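Local coordinates for protein heme peroxidase (PDB 2GVK) that probably uses heme and hydrogen peroxide to oxidise organic substrates, as a dye-decolorizing peroxidase, at residues G10-A18 with F305-G313. Sequence-based numbering, arbitrary orientation.
Sequences GGHIPQDVA and FVPSYDLLG
With CG of Gln-15 anti to its carbonyl carbon (chi1 -70°) and the chain extended beyond it (chi2 -171°), the amide reaches past Val-306 to the turn that follows it. There Gln-15 NE2 donates to Pro-307 O at 2.9 Å, in the carbonyl plane and near the plane of the amide, while OE1 accepts from Met-69 N of strand 66-72; bonded at both ends, this buried amide is fixed in its flip. Val-306 CG1 lies against the same group, 3.4 Å from Gln-15 CD, and also meets Val-17 CG1. Tyr-309 lays one ring face under Gln-15 CG, a CH-pi contact 4.2 Å from the centroid to that carbon. Its hydroxyl reaches the backbone of Asp-16 through a water 2.6 Å from Tyr-309 OH. The backbone N of Tyr-309 donates to Ile-13 O (3.0 Å). At the outer end, His-12 ND1 donates to the anti lone pair of Asp-310 OD2 at 3.2 Å, ring and carboxylate turned 80° apart; the negative charge would probably favour a proton on ND1. Ser-308 OG accepts from Leu-311 N, forming the N-cap of helix 309-315. The N-terminal loop before strand 24-32 is thus fastened across the strand-to-helix turn ending strand 296-306, joining the N- and C-terminal parts of the DyP-type peroxidase fold.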
# COMPACT_ATOMS: atom_id res chain seq x y z
N GLY A 10 5.62 -34.34 -14.81
CA GLY A 10 5.00 -35.59 -14.37
C GLY A 10 3.89 -35.38 -13.35
O GLY A 10 3.56 -36.30 -12.59
N GLY A 11 3.30 -34.19 -13.34
CA GLY A 11 2.25 -33.85 -12.39
C GLY A 11 2.78 -33.49 -11.00
O GLY A 11 2.03 -33.44 -10.03
N HIS A 12 4.07 -33.24 -10.90
CA HIS A 12 4.67 -32.91 -9.62
C HIS A 12 4.77 -31.40 -9.47
O HIS A 12 5.23 -30.71 -10.37
CB HIS A 12 6.05 -33.54 -9.49
CG HIS A 12 6.06 -35.02 -9.65
ND1 HIS A 12 5.50 -35.87 -8.72
CD2 HIS A 12 6.57 -35.81 -10.62
CE1 HIS A 12 5.65 -37.12 -9.12
NE2 HIS A 12 6.30 -37.11 -10.27
N ILE A 13 4.35 -30.90 -8.32
CA ILE A 13 4.41 -29.48 -8.02
C ILE A 13 5.82 -29.13 -7.49
O ILE A 13 6.26 -29.69 -6.49
CB ILE A 13 3.37 -29.09 -6.93
CG1 ILE A 13 2.00 -29.68 -7.25
CG2 ILE A 13 3.30 -27.56 -6.77
CD1 ILE A 13 1.48 -29.32 -8.63
N PRO A 14 6.52 -28.20 -8.17
CA PRO A 14 7.84 -27.82 -7.70
C PRO A 14 7.77 -26.88 -6.51
O PRO A 14 6.75 -26.24 -6.27
CB PRO A 14 8.42 -27.08 -8.89
CG PRO A 14 7.27 -26.48 -9.56
CD PRO A 14 6.14 -27.47 -9.39
N GLN A 15 8.84 -26.83 -5.76
CA GLN A 15 9.01 -25.80 -4.77
C GLN A 15 9.17 -24.46 -5.51
O GLN A 15 9.24 -24.43 -6.74
CB GLN A 15 10.23 -26.09 -3.89
CG GLN A 15 10.05 -27.29 -2.94
CD GLN A 15 11.18 -27.41 -1.95
OE1 GLN A 15 11.47 -26.47 -1.24
NE2 GLN A 15 11.75 -28.61 -1.83
N ASP A 16 9.30 -23.36 -4.75
CA ASP A 16 9.34 -22.03 -5.32
C ASP A 16 10.73 -21.72 -5.89
O ASP A 16 11.43 -20.84 -5.39
CB ASP A 16 8.96 -21.00 -4.24
CG ASP A 16 8.65 -19.62 -4.82
OD1 ASP A 16 8.20 -19.54 -5.98
OD2 ASP A 16 8.81 -18.63 -4.09
N VAL A 17 11.07 -22.38 -6.97
CA VAL A 17 12.39 -22.27 -7.54
C VAL A 17 12.44 -21.28 -8.69
O VAL A 17 13.51 -20.99 -9.23
CB VAL A 17 12.86 -23.65 -8.04
CG1 VAL A 17 12.93 -24.63 -6.88
CG2 VAL A 17 11.95 -24.17 -9.12
N ALA A 18 11.30 -20.74 -9.06
CA ALA A 18 11.24 -19.75 -10.09
C ALA A 18 10.65 -18.50 -9.53
O ALA A 18 10.16 -17.67 -10.27
CB ALA A 18 10.44 -20.24 -11.24
N PHE A 305 20.01 -30.40 -3.98
CA PHE A 305 18.85 -30.85 -4.69
C PHE A 305 17.59 -30.44 -3.93
O PHE A 305 17.42 -30.78 -2.75
CB PHE A 305 18.87 -32.39 -4.90
CG PHE A 305 17.60 -32.94 -5.43
CD1 PHE A 305 17.13 -32.55 -6.67
CD2 PHE A 305 16.86 -33.85 -4.70
CE1 PHE A 305 15.93 -33.04 -7.17
CE2 PHE A 305 15.66 -34.36 -5.20
CZ PHE A 305 15.20 -33.96 -6.43
N VAL A 306 16.70 -29.76 -4.64
CA VAL A 306 15.46 -29.28 -4.13
C VAL A 306 14.31 -30.15 -4.69
O VAL A 306 13.93 -30.01 -5.86
CB VAL A 306 15.25 -27.82 -4.57
CG1 VAL A 306 13.89 -27.26 -4.07
CG2 VAL A 306 16.39 -26.97 -4.11
N PRO A 307 13.79 -31.08 -3.88
CA PRO A 307 12.77 -32.00 -4.41
C PRO A 307 11.42 -31.33 -4.65
O PRO A 307 11.13 -30.32 -4.06
CB PRO A 307 12.65 -33.09 -3.30
CG PRO A 307 13.25 -32.51 -2.11
CD PRO A 307 14.15 -31.37 -2.48
N SER A 308 10.61 -31.92 -5.52
CA SER A 308 9.25 -31.49 -5.66
C SER A 308 8.57 -31.64 -4.29
O SER A 308 9.04 -32.38 -3.44
CB SER A 308 8.52 -32.35 -6.68
OG SER A 308 8.34 -33.67 -6.18
N TYR A 309 7.47 -30.93 -4.09
CA TYR A 309 6.69 -31.09 -2.83
C TYR A 309 6.24 -32.52 -2.65
O TYR A 309 6.24 -33.02 -1.55
CB TYR A 309 5.47 -30.17 -2.84
CG TYR A 309 5.76 -28.73 -2.54
CD1 TYR A 309 6.25 -28.35 -1.28
CD2 TYR A 309 5.42 -27.73 -3.44
CE1 TYR A 309 6.48 -27.03 -0.98
CE2 TYR A 309 5.65 -26.41 -3.16
CZ TYR A 309 6.17 -26.05 -1.92
OH TYR A 309 6.37 -24.73 -1.63
N ASP A 310 5.82 -33.17 -3.74
CA ASP A 310 5.37 -34.57 -3.68
C ASP A 310 6.46 -35.46 -3.10
O ASP A 310 6.21 -36.25 -2.21
CB ASP A 310 4.99 -35.09 -5.07
CG ASP A 310 3.61 -34.66 -5.49
OD1 ASP A 310 2.79 -34.30 -4.59
OD2 ASP A 310 3.30 -34.74 -6.72
N LEU A 311 7.65 -35.34 -3.65
CA LEU A 311 8.76 -36.14 -3.19
C LEU A 311 9.15 -35.79 -1.76
O LEU A 311 9.42 -36.67 -0.95
CB LEU A 311 9.96 -35.97 -4.14
CG LEU A 311 11.25 -36.70 -3.74
CD1 LEU A 311 10.97 -38.17 -3.41
CD2 LEU A 311 12.24 -36.60 -4.84
N LEU A 312 9.19 -34.50 -1.46
CA LEU A 312 9.48 -34.02 -0.10
C LEU A 312 8.55 -34.70 0.93
O LEU A 312 9.00 -35.15 1.97
CB LEU A 312 9.33 -32.52 -0.04
CG LEU A 312 9.94 -31.86 1.16
CD1 LEU A 312 11.44 -32.13 1.24
CD2 LEU A 312 9.69 -30.38 1.10
N GLY A 313 7.27 -34.79 0.61
CA GLY A 313 6.32 -35.47 1.47
C GLY A 313 6.68 -36.94 1.68
O GLY A 313 6.56 -37.47 2.80
O HOH W 1 11.24 -28.22 -6.63
O HOH W 2 8.78 -23.68 -1.91